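Local coordinates for 30-kDa cleavage and polyadenylation specificity factor 30 (Arabidopsis thaliana, PDB 5ZUU), which binds RNA within the cleavage and polyadenylation specificity factor complex that directs mRNA 3'-end formation, here through its YTH domain, which recognises m6A-modified RNA, at residues 21-26 with 62-67; 69-74 with 113-118; 109-114 with 153-158. All coordinates share one frame; numbering follows the deposited sequence.

Interaction 1 of 3, residues 21-26 with 62-67; sequences VVKSNN and IFSVNR. With nucleotides of chain F.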
loop_
_atom_site.group_PDB
_atom_site.type_symbol
_atom_site.label_atom_id
_atom_site.label_comp_id
_atom_site.label_asym_id
_atom_site.label_seq_id
_atom_site.Cartn_x
_atom_site.Cartn_y
_atom_site.Cartn_z
ATOM N N VAL A 21 -3.405 -6.650 -1.567
ATOM C CA VAL A 21 -4.315 -5.523 -1.683
ATOM C C VAL A 21 -4.778 -5.113 -0.291
ATOM O O VAL A 21 -5.177 -5.956 0.503
ATOM C CB VAL A 21 -5.554 -5.832 -2.539
ATOM C CG1 VAL A 21 -6.558 -4.665 -2.526
ATOM C CG2 VAL A 21 -5.131 -6.141 -3.966
ATOM N N VAL A 22 -4.657 -3.831 0.022
ATOM C CA VAL A 22 -5.047 -3.266 1.273
ATOM C C VAL A 22 -6.210 -2.345 0.970
ATOM O O VAL A 22 -6.152 -1.561 0.008
ATOM C CB VAL A 22 -3.895 -2.461 1.881
ATOM C CG1 VAL A 22 -4.394 -1.576 3.026
ATOM C CG2 VAL A 22 -2.825 -3.419 2.340
ATOM N N LYS A 23 -7.309 -2.506 1.715
ATOM C CA LYS A 23 -8.538 -1.705 1.523
ATOM C C LYS A 23 -8.756 -0.717 2.709
ATOM O O LYS A 23 -8.433 -1.025 3.852
ATOM C CB LYS A 23 -9.749 -2.616 1.344
ATOM C CG LYS A 23 -9.655 -3.570 0.121
ATOM C CD LYS A 23 -9.655 -2.841 -1.219
ATOM C CE LYS A 23 -10.889 -2.009 -1.485
ATOM N NZ LYS A 23 -11.104 -1.796 -2.935
ATOM N N SER A 24 -9.208 0.505 2.401
ATOM C CA SER A 24 -9.704 1.499 3.393
ATOM C C SER A 24 -11.139 1.917 3.104
ATOM O O SER A 24 -11.541 2.052 1.943
ATOM C CB SER A 24 -8.835 2.739 3.377
ATOM O OG SER A 24 -9.214 3.618 4.411
ATOM N N ASN A 25 -11.912 2.071 4.173
ATOM C CA ASN A 25 -13.308 2.493 4.124
ATOM C C ASN A 25 -13.400 3.917 3.731
ATOM O O ASN A 25 -14.475 4.327 3.371
ATOM C CB ASN A 25 -13.952 2.507 5.524
ATOM C CG ASN A 25 -14.421 1.170 5.981
ATOM O OD1 ASN A 25 -14.679 0.259 5.179
ATOM N ND2 ASN A 25 -14.531 1.025 7.281
ATOM N N ASN A 26 -12.327 4.708 3.913
ATOM C CA ASN A 26 -12.378 6.134 3.648
ATOM C C ASN A 26 -11.029 6.684 3.150
ATOM O O ASN A 26 -9.988 6.066 3.393
ATOM C CB ASN A 26 -12.843 6.854 4.952
ATOM C CG ASN A 26 -11.875 6.642 6.118
ATOM O OD1 ASN A 26 -10.716 6.999 6.035
ATOM N ND2 ASN A 26 -12.347 6.016 7.204
ATOM N N ILE A 62 -0.684 -2.765 -2.033
ATOM C CA ILE A 62 -1.356 -2.017 -3.038
ATOM C C ILE A 62 -2.691 -1.558 -2.491
ATOM O O ILE A 62 -3.607 -2.373 -2.317
ATOM C CB ILE A 62 -1.550 -2.905 -4.295
ATOM C CG1 ILE A 62 -0.188 -3.346 -4.834
ATOM C CG2 ILE A 62 -2.345 -2.192 -5.376
ATOM C CD1 ILE A 62 -0.241 -4.416 -5.963
ATOM N N PHE A 63 -2.850 -0.244 -2.300
ATOM C CA PHE A 63 -3.992 0.347 -1.621
ATOM C C PHE A 63 -5.114 0.663 -2.524
ATOM O O PHE A 63 -4.939 1.100 -3.619
ATOM C CB PHE A 63 -3.636 1.660 -0.903
ATOM C CG PHE A 63 -3.052 1.447 0.433
ATOM C CD1 PHE A 63 -1.836 0.741 0.562
ATOM C CD2 PHE A 63 -3.688 1.920 1.590
ATOM C CE1 PHE A 63 -1.253 0.544 1.816
ATOM C CE2 PHE A 63 -3.122 1.709 2.839
ATOM C CZ PHE A 63 -1.903 1.023 2.963
ATOM N N SER A 64 -6.296 0.524 -2.007
ATOM C CA SER A 64 -7.461 0.968 -2.690
ATOM C C SER A 64 -8.521 1.344 -1.718
ATOM O O SER A 64 -8.929 0.503 -0.869
ATOM C CB SER A 64 -7.933 -0.090 -3.625
ATOM O OG SER A 64 -9.246 0.254 -4.116
ATOM N N VAL A 65 -9.003 2.591 -1.823
ATOM C CA VAL A 65 -10.160 3.038 -1.026
ATOM C C VAL A 65 -11.507 2.429 -1.549
ATOM O O VAL A 65 -11.805 2.511 -2.720
ATOM C CB VAL A 65 -10.231 4.565 -0.952
ATOM C CG1 VAL A 65 -11.441 4.993 -0.174
ATOM C CG2 VAL A 65 -8.957 5.118 -0.309
ATOM N N ASN A 66 -12.280 1.809 -0.645
ATOM C CA ASN A 66 -13.579 1.208 -0.979
ATOM C C ASN A 66 -14.429 2.197 -1.798
ATOM O O ASN A 66 -14.482 3.382 -1.501
ATOM C CB ASN A 66 -14.405 0.849 0.277
ATOM C CG ASN A 66 -13.764 -0.202 1.157
ATOM O OD1 ASN A 66 -12.641 -0.657 0.914
ATOM N ND2 ASN A 66 -14.517 -0.645 2.162
ATOM N N ARG A 67 -15.075 1.676 -2.810
ATOM C CA ARG A 67 -16.025 2.407 -3.617
ATOM C C ARG A 67 -15.438 3.478 -4.540
ATOM O O ARG A 67 -16.173 4.020 -5.325
ATOM C CB ARG A 67 -17.211 2.958 -2.758
ATOM C CG ARG A 67 -17.976 1.819 -2.053
ATOM C CD ARG A 67 -19.333 2.161 -1.460
ATOM N NE ARG A 67 -20.346 2.526 -2.456
ATOM C CZ ARG A 67 -21.203 1.709 -3.084
ATOM N NH1 ARG A 67 -22.077 2.235 -3.931
ATOM N NH2 ARG A 67 -21.219 0.407 -2.901
ATOM P P C F 6 -13.281 -4.889 2.859
ATOM O OP1 C F 6 -14.664 -5.344 2.719
ATOM O OP2 C F 6 -12.230 -5.865 3.245
ATOM O "O5'" C F 6 -12.795 -4.262 1.460
ATOM C "C5'" C F 6 -13.762 -3.862 0.484
ATOM C "C4'" C F 6 -13.625 -4.702 -0.763
ATOM O "O4'" C F 6 -13.983 -6.073 -0.470
ATOM C "C3'" C F 6 -14.509 -4.304 -1.938
ATOM O "O3'" C F 6 -13.888 -3.250 -2.663
ATOM C "C2'" C F 6 -14.581 -5.603 -2.708
ATOM O "O2'" C F 6 -13.428 -5.845 -3.494
ATOM C "C1'" C F 6 -14.703 -6.609 -1.567
ATOM N N1 C F 6 -16.083 -6.893 -1.119
ATOM C C2 C F 6 -16.912 -7.643 -1.960
ATOM O O2 C F 6 -16.485 -7.989 -3.069
ATOM N N3 C F 6 -18.152 -7.979 -1.542
ATOM C C4 C F 6 -18.566 -7.612 -0.326
ATOM N N4 C F 6 -19.799 -7.954 0.035
ATOM C C5 C F 6 -17.740 -6.854 0.562
ATOM C C6 C F 6 -16.515 -6.525 0.129
ATOM P P U F 7 -14.730 -2.123 -3.370
ATOM O OP1 U F 7 -13.781 -1.145 -3.876
ATOM O OP2 U F 7 -15.805 -1.675 -2.542
ATOM O "O5'" U F 7 -15.403 -2.851 -4.614
ATOM C "C5'" U F 7 -14.567 -3.315 -5.671
ATOM C "C4'" U F 7 -15.366 -4.170 -6.604
ATOM O "O4'" U F 7 -15.906 -5.312 -5.894
ATOM C "C3'" U F 7 -16.572 -3.472 -7.195
ATOM O "O3'" U F 7 -16.133 -2.826 -8.374
ATOM C "C2'" U F 7 -17.491 -4.625 -7.517
ATOM O "O2'" U F 7 -17.064 -5.344 -8.652
ATOM C "C1'" U F 7 -17.250 -5.524 -6.317
ATOM N N1 U F 7 -18.137 -5.325 -5.169
ATOM C C2 U F 7 -19.386 -5.928 -5.194
ATOM O O2 U F 7 -19.838 -6.499 -6.181
ATOM N N3 U F 7 -20.104 -5.799 -4.035
ATOM C C4 U F 7 -19.702 -5.191 -2.864
ATOM O O4 U F 7 -20.453 -5.199 -1.891
ATOM C C5 U F 7 -18.407 -4.582 -2.923
ATOM C C6 U F 7 -17.681 -4.685 -4.040
ATOM P P G F 9 -22.316 0.058 -10.942
ATOM O OP1 G F 9 -22.536 0.437 -12.353
ATOM O OP2 G F 9 -21.560 0.947 -10.043
ATOM O "O5'" G F 9 -23.733 -0.229 -10.290
ATOM C "C5'" G F 9 -24.565 0.856 -9.865
ATOM C "C4'" G F 9 -25.888 0.271 -9.471
ATOM O "O4'" G F 9 -25.599 -0.901 -8.656
ATOM C "C3'" G F 9 -26.812 1.159 -8.642
ATOM O "O3'" G F 9 -27.808 1.855 -9.413
ATOM C "C2'" G F 9 -27.553 0.131 -7.810
ATOM O "O2'" G F 9 -28.625 -0.125 -8.744
ATOM C "C1'" G F 9 -26.425 -0.891 -7.512
ATOM N N9 G F 9 -25.593 -0.667 -6.314
ATOM C C8 G F 9 -24.305 -0.184 -6.233
ATOM N N7 G F 9 -23.874 -0.075 -5.003
ATOM C C5 G F 9 -24.931 -0.528 -4.226
ATOM C C6 G F 9 -25.076 -0.606 -2.814
ATOM O O6 G F 9 -24.258 -0.330 -1.939
ATOM N N1 G F 9 -26.315 -1.116 -2.456
ATOM C C2 G F 9 -27.298 -1.483 -3.332
ATOM N N2 G F 9 -28.432 -1.941 -2.790
ATOM N N3 G F 9 -27.196 -1.381 -4.641
ATOM C C4 G F 9 -25.994 -0.908 -5.020
#
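One face of the Phe63 ring is covered by Val22, whose CG1 lies 3.6 Å from the Phe63 ring centroid in a CH-pi contact, displaced toward the rim. Val22 CG1 is anti to the backbone N (chi1 166°), which sets this methyl over the ring. Trp39 meets the same ring edge-to-face, and Trp107 also packs against it. The guanidinium of Arg67 works by its edge: NH1 donates in plane to N7 of G9 of chain F at 3.1 Å, and NH2 adds a weak bond to that atom.

The two backbones pair in parallel, within the central mixed sheet of the YTH domain, whose strand ends here border the bound m6A RNA. Val22 and Ser24 each donate to segment 62-67 and each accept from it; Asn66 N to Ser24 O is the shortest of these bonds at 2.7 Å. Lys23 bends at chi2 and chi3, and its NZ donates to Ser64 OG at 3.0 Å, to OP1 of U7 of chain F at 2.9 Å and to O3' of C6 of chain F. Arg67 N reaches the same OP1 at 3.3 Å. Lys23, near the end of strand 17-24, and Arg67, just past strand 58-65, thus hold the RNA backbone, while Ser24 and Asn26 pack on a modified base.

Strand 17-24 runs between 58-65 and 138-140, where Leu140 touches Val21 and Ile62. Strand 70-77 flanks 58-65, and Ser64 OG bonds to His70 O there. Asn26 caps helix 27-36 through Asn29 N.

Interaction 2 of 3, residues 69-74 with 113-118; sequences RHFQGC and LSFHKT. With nucleotides of chain F.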
loop_
_atom_site.group_PDB
_atom_site.type_symbol
_atom_site.label_atom_id
_atom_site.label_comp_id
_atom_site.label_asym_id
_atom_site.label_seq_id
_atom_site.Cartn_x
_atom_site.Cartn_y
_atom_site.Cartn_z
ATOM N N ARG A 69 -13.439 2.951 -7.080
ATOM C CA ARG A 69 -13.266 2.351 -8.432
ATOM C C ARG A 69 -11.779 2.467 -8.882
ATOM O O ARG A 69 -11.468 2.431 -10.087
ATOM C CB ARG A 69 -14.204 3.007 -9.504
ATOM C CG ARG A 69 -15.677 2.876 -9.251
ATOM C CD ARG A 69 -16.472 3.696 -10.249
ATOM N NE ARG A 69 -17.841 3.887 -9.791
ATOM C CZ ARG A 69 -18.845 3.033 -9.998
ATOM N NH1 ARG A 69 -18.679 1.917 -10.705
ATOM N NH2 ARG A 69 -20.032 3.274 -9.481
ATOM N N HIS A 70 -10.872 2.658 -7.939
ATOM C CA HIS A 70 -9.462 2.897 -8.282
ATOM C C HIS A 70 -8.526 2.228 -7.216
ATOM O O HIS A 70 -8.932 2.030 -6.026
ATOM C CB HIS A 70 -9.141 4.420 -8.316
ATOM C CG HIS A 70 -9.680 5.154 -9.502
ATOM N ND1 HIS A 70 -11.009 5.518 -9.617
ATOM C CD2 HIS A 70 -9.057 5.648 -10.598
ATOM C CE1 HIS A 70 -11.187 6.180 -10.746
ATOM N NE2 HIS A 70 -10.015 6.260 -11.367
ATOM N N PHE A 71 -7.289 1.945 -7.649
ATOM C CA PHE A 71 -6.150 1.783 -6.767
ATOM C C PHE A 71 -5.467 3.117 -6.662
ATOM O O PHE A 71 -5.380 3.797 -7.667
ATOM C CB PHE A 71 -5.175 0.735 -7.288
ATOM C CG PHE A 71 -5.755 -0.664 -7.355
ATOM C CD1 PHE A 71 -5.820 -1.477 -6.211
ATOM C CD2 PHE A 71 -6.275 -1.170 -8.568
ATOM C CE1 PHE A 71 -6.382 -2.756 -6.289
ATOM C CE2 PHE A 71 -6.842 -2.462 -8.650
ATOM C CZ PHE A 71 -6.893 -3.243 -7.517
ATOM N N GLN A 72 -4.929 3.451 -5.476
ATOM C CA GLN A 72 -4.292 4.722 -5.205
ATOM C C GLN A 72 -2.771 4.646 -5.033
ATOM O O GLN A 72 -2.074 5.683 -4.847
ATOM C CB GLN A 72 -4.875 5.346 -3.952
ATOM C CG GLN A 72 -6.209 6.004 -4.088
ATOM C CD GLN A 72 -7.394 5.036 -4.128
ATOM O OE1 GLN A 72 -7.388 4.013 -3.473
ATOM N NE2 GLN A 72 -8.385 5.358 -4.908
ATOM N N GLY A 73 -2.185 3.467 -5.059
ATOM C CA GLY A 73 -0.706 3.382 -4.923
ATOM C C GLY A 73 -0.248 2.134 -4.248
ATOM O O GLY A 73 -1.072 1.212 -4.004
ATOM N N CYS A 74 1.045 2.106 -3.950
ATOM C CA CYS A 74 1.685 0.997 -3.316
ATOM C C CYS A 74 2.767 1.496 -2.350
ATOM O O CYS A 74 3.351 2.560 -2.545
ATOM C CB CYS A 74 2.200 -0.036 -4.333
ATOM S SG CYS A 74 3.582 0.435 -5.359
ATOM N N LEU A 113 -5.258 4.657 -10.255
ATOM C CA LEU A 113 -5.297 3.643 -11.278
ATOM C C LEU A 113 -6.719 3.079 -11.327
ATOM O O LEU A 113 -7.201 2.400 -10.410
ATOM C CB LEU A 113 -4.305 2.549 -10.975
ATOM C CG LEU A 113 -4.344 1.340 -11.925
ATOM C CD1 LEU A 113 -3.841 1.734 -13.302
ATOM C CD2 LEU A 113 -3.467 0.222 -11.367
ATOM N N SER A 114 -7.421 3.420 -12.376
ATOM C CA SER A 114 -8.782 2.943 -12.583
ATOM C C SER A 114 -8.859 1.428 -12.721
ATOM O O SER A 114 -7.999 0.810 -13.345
ATOM C CB SER A 114 -9.312 3.571 -13.892
ATOM O OG SER A 114 -10.496 2.931 -14.263
ATOM N N PHE A 115 -9.903 0.847 -12.152
ATOM C CA PHE A 115 -10.194 -0.589 -12.239
ATOM C C PHE A 115 -10.436 -1.032 -13.703
ATOM O O PHE A 115 -10.179 -2.186 -14.059
ATOM C CB PHE A 115 -11.442 -0.993 -11.390
ATOM C CG PHE A 115 -11.272 -0.924 -9.869
ATOM C CD1 PHE A 115 -10.046 -0.894 -9.248
ATOM C CD2 PHE A 115 -12.417 -0.944 -9.030
ATOM C CE1 PHE A 115 -9.935 -0.820 -7.863
ATOM C CE2 PHE A 115 -12.283 -0.883 -7.642
ATOM C CZ PHE A 115 -11.043 -0.844 -7.071
ATOM N N HIS A 116 -10.975 -0.132 -14.515
ATOM C CA HIS A 116 -11.182 -0.377 -15.962
ATOM C C HIS A 116 -9.873 -0.838 -16.556
ATOM O O HIS A 116 -9.806 -1.848 -17.317
ATOM C CB HIS A 116 -11.683 0.900 -16.659
ATOM C CG HIS A 116 -12.190 0.654 -18.048
ATOM N ND1 HIS A 116 -13.148 -0.314 -18.328
ATOM C CD2 HIS A 116 -11.802 1.166 -19.243
ATOM C CE1 HIS A 116 -13.345 -0.351 -19.641
ATOM N NE2 HIS A 116 -12.564 0.555 -20.208
ATOM N N LYS A 117 -8.809 -0.157 -16.147
ATOM C CA LYS A 117 -7.480 -0.475 -16.654
ATOM C C LYS A 117 -6.861 -1.756 -16.148
ATOM O O LYS A 117 -5.924 -2.204 -16.745
ATOM C CB LYS A 117 -6.509 0.669 -16.417
ATOM C CG LYS A 117 -6.853 1.856 -17.263
ATOM C CD LYS A 117 -5.933 2.981 -16.849
ATOM C CE LYS A 117 -6.294 4.306 -17.488
ATOM N NZ LYS A 117 -5.544 5.324 -16.679
ATOM N N THR A 118 -7.397 -2.345 -15.092
ATOM C CA THR A 118 -6.978 -3.621 -14.564
ATOM C C THR A 118 -7.907 -4.745 -14.884
ATOM O O THR A 118 -7.770 -5.816 -14.323
ATOM C CB THR A 118 -6.849 -3.584 -13.020
ATOM O OG1 THR A 118 -8.139 -3.592 -12.416
ATOM C CG2 THR A 118 -6.148 -2.380 -12.576
ATOM P P A F 8 -16.663 -1.404 -8.745
ATOM O OP1 A F 8 -15.838 -0.916 -9.895
ATOM O OP2 A F 8 -16.783 -0.576 -7.517
ATOM O "O5'" A F 8 -17.969 -1.775 -9.544
ATOM C "C5'" A F 8 -19.168 -1.734 -8.907
ATOM C "C4'" A F 8 -20.126 -2.631 -9.621
ATOM O "O4'" A F 8 -20.259 -3.848 -8.845
ATOM C "C3'" A F 8 -21.503 -1.981 -9.656
ATOM O "O3'" A F 8 -21.686 -1.357 -10.916
ATOM C "C2'" A F 8 -22.431 -3.082 -9.191
ATOM O "O2'" A F 8 -22.826 -4.015 -10.185
ATOM C "C1'" A F 8 -21.525 -3.843 -8.227
ATOM N N9 A F 8 -21.432 -3.362 -6.830
ATOM C C8 A F 8 -20.430 -2.748 -6.106
ATOM N N7 A F 8 -20.718 -2.582 -4.836
ATOM C C5 A F 8 -21.988 -3.125 -4.713
ATOM C C6 A F 8 -22.845 -3.275 -3.615
ATOM N N6 A F 8 -22.549 -2.853 -2.386
ATOM N N1 A F 8 -24.052 -3.841 -3.834
ATOM C C2 A F 8 -24.347 -4.271 -5.069
ATOM N N3 A F 8 -23.622 -4.199 -6.178
ATOM C C4 A F 8 -22.436 -3.617 -5.929
ATOM P P G F 9 -22.316 0.058 -10.942
ATOM O OP1 G F 9 -22.536 0.437 -12.353
ATOM O OP2 G F 9 -21.560 0.947 -10.043
ATOM O "O5'" G F 9 -23.733 -0.229 -10.290
ATOM C "C5'" G F 9 -24.565 0.856 -9.865
ATOM C "C4'" G F 9 -25.888 0.271 -9.471
ATOM O "O4'" G F 9 -25.599 -0.901 -8.656
ATOM C "C3'" G F 9 -26.812 1.159 -8.642
ATOM O "O3'" G F 9 -27.808 1.855 -9.413
ATOM C "C2'" G F 9 -27.553 0.131 -7.810
ATOM O "O2'" G F 9 -28.625 -0.125 -8.744
ATOM C "C1'" G F 9 -26.425 -0.891 -7.512
ATOM N N9 G F 9 -25.593 -0.667 -6.314
ATOM C C8 G F 9 -24.305 -0.184 -6.233
ATOM N N7 G F 9 -23.874 -0.075 -5.003
ATOM C C5 G F 9 -24.931 -0.528 -4.226
ATOM C C6 G F 9 -25.076 -0.606 -2.814
ATOM O O6 G F 9 -24.258 -0.330 -1.939
ATOM N N1 G F 9 -26.315 -1.116 -2.456
ATOM C C2 G F 9 -27.298 -1.483 -3.332
ATOM N N2 G F 9 -28.432 -1.941 -2.790
ATOM N N3 G F 9 -27.196 -1.381 -4.641
ATOM C C4 G F 9 -25.994 -0.908 -5.020
HETATM O O HOH W 1 -12.630 2.190 -12.681
#
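The antiparallel pair Phe71 and Leu113 joins strands 70-77 and 103-114 in the mixed sheet of the YTH domain, close to the bound RNA. It is a hydrogen-bonded pair. Phe71 N donates to Leu113 O at 2.8 Å, and Leu113 N returns a nearly straight bond to Phe71 O at 2.7 Å (174°). His70 and Ser114 form the next, non-hydrogen-bonded pair. The His70 ring lies near the backbone of Ser114, with CD2 3.3 Å from Ser114 N, while its ND1 bonds to Thr68 O. Past the strand end, Phe115 N donates to Arg69 O at 3.0 Å.

The Phe115 ring carries much of the side-chain contact. The peptide between Arg69 and His70 lies over the centre of one ring face. The edge of the Phe115 ring points at the face of the Phe71 ring in a T-shaped stack, with Phe115 CE1 3.6 Å from Phe71 CE2 and the planes at 67°. Another part of the Phe115 edge faces OP1 of A8 of chain F. Thr118 CG2 also approaches Phe71 CE2, and Leu148 and Val131 pack against Thr118.

Arg69 extends away from the sheet. Both its NH1 and NH2 donate to OP2 of G9 of chain F, the NH2 bond being 2.8 Å. Two bonds to one oxygen would limit the turning of the guanidinium. A water links Arg69 O to Ser114 OG. That hydroxyl also accepts from His116 N, which makes an ST turn. The arrangement is that of a beta-strand end turning into a 3-10 segment beside the RNA-binding surface of a YTH domain.

Interaction 3 of 3, residues 109-114 with 153-158; sequences KLCELS and YLEPDS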
loop_
_atom_site.group_PDB
_atom_site.type_symbol
_atom_site.label_atom_id
_atom_site.label_comp_id
_atom_site.label_asym_id
_atom_site.label_seq_id
_atom_site.Cartn_x
_atom_site.Cartn_y
_atom_site.Cartn_z
ATOM N N LYS A 109 4.697 4.716 -4.629
ATOM C CA LYS A 109 4.072 5.294 -5.727
ATOM C C LYS A 109 2.655 5.624 -5.361
ATOM O O LYS A 109 1.907 4.783 -4.856
ATOM C CB LYS A 109 4.022 4.289 -6.882
ATOM C CG LYS A 109 3.291 4.760 -8.156
ATOM C CD LYS A 109 4.073 5.865 -8.880
ATOM C CE LYS A 109 3.220 6.511 -9.965
ATOM N NZ LYS A 109 3.906 7.491 -10.911
ATOM N N LEU A 110 2.278 6.843 -5.614
ATOM C CA LEU A 110 0.919 7.317 -5.419
ATOM C C LEU A 110 0.318 7.848 -6.714
ATOM O O LEU A 110 0.971 8.639 -7.415
ATOM C CB LEU A 110 1.000 8.451 -4.384
ATOM C CG LEU A 110 1.158 7.808 -3.009
ATOM C CD1 LEU A 110 1.914 8.719 -2.014
ATOM C CD2 LEU A 110 -0.196 7.315 -2.485
ATOM N N CYS A 111 -0.886 7.419 -7.036
ATOM C CA CYS A 111 -1.473 7.673 -8.356
ATOM C C CYS A 111 -2.963 7.310 -8.311
ATOM O O CYS A 111 -3.426 7.040 -7.245
ATOM C CB CYS A 111 -0.741 6.808 -9.371
ATOM S SG CYS A 111 -1.022 5.003 -9.157
ATOM N N GLU A 112 -3.729 7.400 -9.399
ATOM C CA GLU A 112 -5.097 6.916 -9.428
ATOM C C GLU A 112 -5.224 5.941 -10.571
ATOM O O GLU A 112 -5.255 6.345 -11.744
ATOM C CB GLU A 112 -6.141 8.029 -9.608
ATOM C CG GLU A 112 -6.340 8.971 -8.415
ATOM C CD GLU A 112 -7.069 8.322 -7.195
ATOM O OE1 GLU A 112 -7.817 7.313 -7.331
ATOM O OE2 GLU A 112 -6.917 8.869 -6.083
ATOM N N LEU A 113 -5.258 4.657 -10.255
ATOM C CA LEU A 113 -5.297 3.643 -11.278
ATOM C C LEU A 113 -6.719 3.079 -11.327
ATOM O O LEU A 113 -7.201 2.400 -10.410
ATOM C CB LEU A 113 -4.305 2.549 -10.975
ATOM C CG LEU A 113 -4.344 1.340 -11.925
ATOM C CD1 LEU A 113 -3.841 1.734 -13.302
ATOM C CD2 LEU A 113 -3.467 0.222 -11.367
ATOM N N SER A 114 -7.421 3.420 -12.376
ATOM C CA SER A 114 -8.782 2.943 -12.583
ATOM C C SER A 114 -8.859 1.428 -12.721
ATOM O O SER A 114 -7.999 0.810 -13.345
ATOM C CB SER A 114 -9.312 3.571 -13.892
ATOM O OG SER A 114 -10.496 2.931 -14.263
ATOM N N TYR A 153 2.773 2.186 -11.816
ATOM C CA TYR A 153 3.914 2.968 -12.326
ATOM C C TYR A 153 3.690 3.578 -13.752
ATOM O O TYR A 153 4.447 4.463 -14.142
ATOM C CB TYR A 153 5.160 2.131 -12.290
ATOM C CG TYR A 153 5.688 2.079 -10.892
ATOM C CD1 TYR A 153 6.545 3.078 -10.399
ATOM C CD2 TYR A 153 5.291 1.064 -10.023
ATOM C CE1 TYR A 153 7.001 3.026 -9.093
ATOM C CE2 TYR A 153 5.737 1.006 -8.736
ATOM C CZ TYR A 153 6.577 1.996 -8.248
ATOM O OH TYR A 153 7.064 1.857 -6.964
ATOM N N LEU A 154 2.671 3.140 -14.507
ATOM C CA LEU A 154 2.292 3.825 -15.715
ATOM C C LEU A 154 1.496 5.080 -15.460
ATOM O O LEU A 154 1.448 5.936 -16.341
ATOM C CB LEU A 154 1.513 2.906 -16.666
ATOM C CG LEU A 154 2.225 1.643 -17.032
ATOM C CD1 LEU A 154 1.268 0.802 -17.851
ATOM C CD2 LEU A 154 3.508 1.866 -17.778
ATOM N N GLU A 155 0.874 5.235 -14.291
ATOM C CA GLU A 155 0.067 6.407 -14.030
ATOM C C GLU A 155 0.885 7.551 -13.538
ATOM O O GLU A 155 1.881 7.354 -12.866
ATOM C CB GLU A 155 -1.075 6.146 -13.019
ATOM C CG GLU A 155 -2.062 5.121 -13.504
ATOM C CD GLU A 155 -2.687 5.508 -14.840
ATOM O OE1 GLU A 155 -2.888 4.607 -15.717
ATOM O OE2 GLU A 155 -3.049 6.696 -15.001
ATOM N N PRO A 156 0.498 8.778 -13.913
ATOM C CA PRO A 156 1.185 9.996 -13.361
ATOM C C PRO A 156 1.019 10.056 -11.838
ATOM O O PRO A 156 -0.034 9.612 -11.292
ATOM C CB PRO A 156 0.430 11.158 -13.984
ATOM C CG PRO A 156 -0.235 10.555 -15.200
ATOM C CD PRO A 156 -0.538 9.118 -14.903
ATOM N N ASP A 157 2.042 10.586 -11.173
ATOM C CA ASP A 157 1.991 10.856 -9.759
ATOM C C ASP A 157 0.739 11.659 -9.426
ATOM O O ASP A 157 0.408 12.583 -10.177
ATOM C CB ASP A 157 3.198 11.701 -9.337
ATOM C CG ASP A 157 4.466 10.972 -9.412
ATOM O OD1 ASP A 157 4.521 9.739 -9.704
ATOM O OD2 ASP A 157 5.497 11.634 -9.161
ATOM N N SER A 158 0.012 11.291 -8.355
ATOM C CA SER A 158 -1.001 12.126 -7.815
ATOM C C SER A 158 -0.305 13.174 -6.952
ATOM O O SER A 158 0.923 13.117 -6.650
ATOM C CB SER A 158 -2.034 11.344 -6.941
ATOM O OG SER A 158 -1.372 10.821 -5.801
HETATM O O HOH W 2 5.747 6.067 -12.080
HETATM O O HOH W 3 -3.020 8.945 -4.720
HETATM O O HOH W 4 -2.759 9.322 -11.375
HETATM O O HOH W 5 -4.048 8.591 -13.691
#
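Lys109 and Tyr153 make the tight part of this contact, together with Asp157. The two long side chains slide past each other in opposite directions. Lys109 CG is anti to the backbone N (chi1 177°) and lies over the centre of the Tyr153 ring. Lys109 CB sits over the same face, 3.7 Å from Tyr153 CZ. Beyond a bend at chi2, Lys109 NZ forms a salt bridge with Asp157 OD1 at 2.6 Å and donates to Glu155 O at 2.8 Å. A water that also bonds to Tyr153 O takes a third bond from NZ. The ammonium of this buried lysine is therefore gripped by three oxygens. The other Asp157 oxygen, OD2, is hydrogen-bonded with Thr8 OG1, and Tyr153 OH bonds to His10 O. An alanine at Lys109 would probably leave Asp157 OD1 without its charge mate and Glu155 O without this donor, and so loosen the turn after the helix.

Further along the strand, Cys111 CB packs on Glu155 CB at 3.7 Å, and Leu113 CD1 touches Glu155 CG at 3.8 Å. Ser158 N donates to Leu110 O at 3.0 Å.

The side near Glu112 is looser and wet. Separate waters join Cys111 O to Ser158 OG, Glu112 N to Pro156 O, and Glu112 O to Glu155 OE2. The charges there also have partners outside: Glu155 OE1 pairs with Lys117, and Glu112 OE2 with Arg27. Ser158 is the N-cap residue of helix 159-172. The whole is a helix-to-helix connection, from 142-154 to 159-172, held against strand 103-114 of the sheet.

How the interactions relate
Interaction 1 is the buried contact; interactions 2 and 3 are each only partly buried. Interactions 1 and 2 lie in the same mixed sheet and meet where strands 58-65 and 70-77 are neighbours. One pairs its strands in parallel, the other antiparallel, and both send basic side chains to the RNA. Interactions 2 and 3 share strand 103-114, including Leu113 and Ser114. Interaction 3 does not bind a second strand. It fastens an interhelical turn by a salt bridge, a few hydrogen bonds, a CH-pi contact and waters, about 8 Å from the nucleic acid at the nearest atoms. A probable backbone bond from Cys74 N to Lys109 O ties it to interaction 2. Interactions 1 and 3 do not touch.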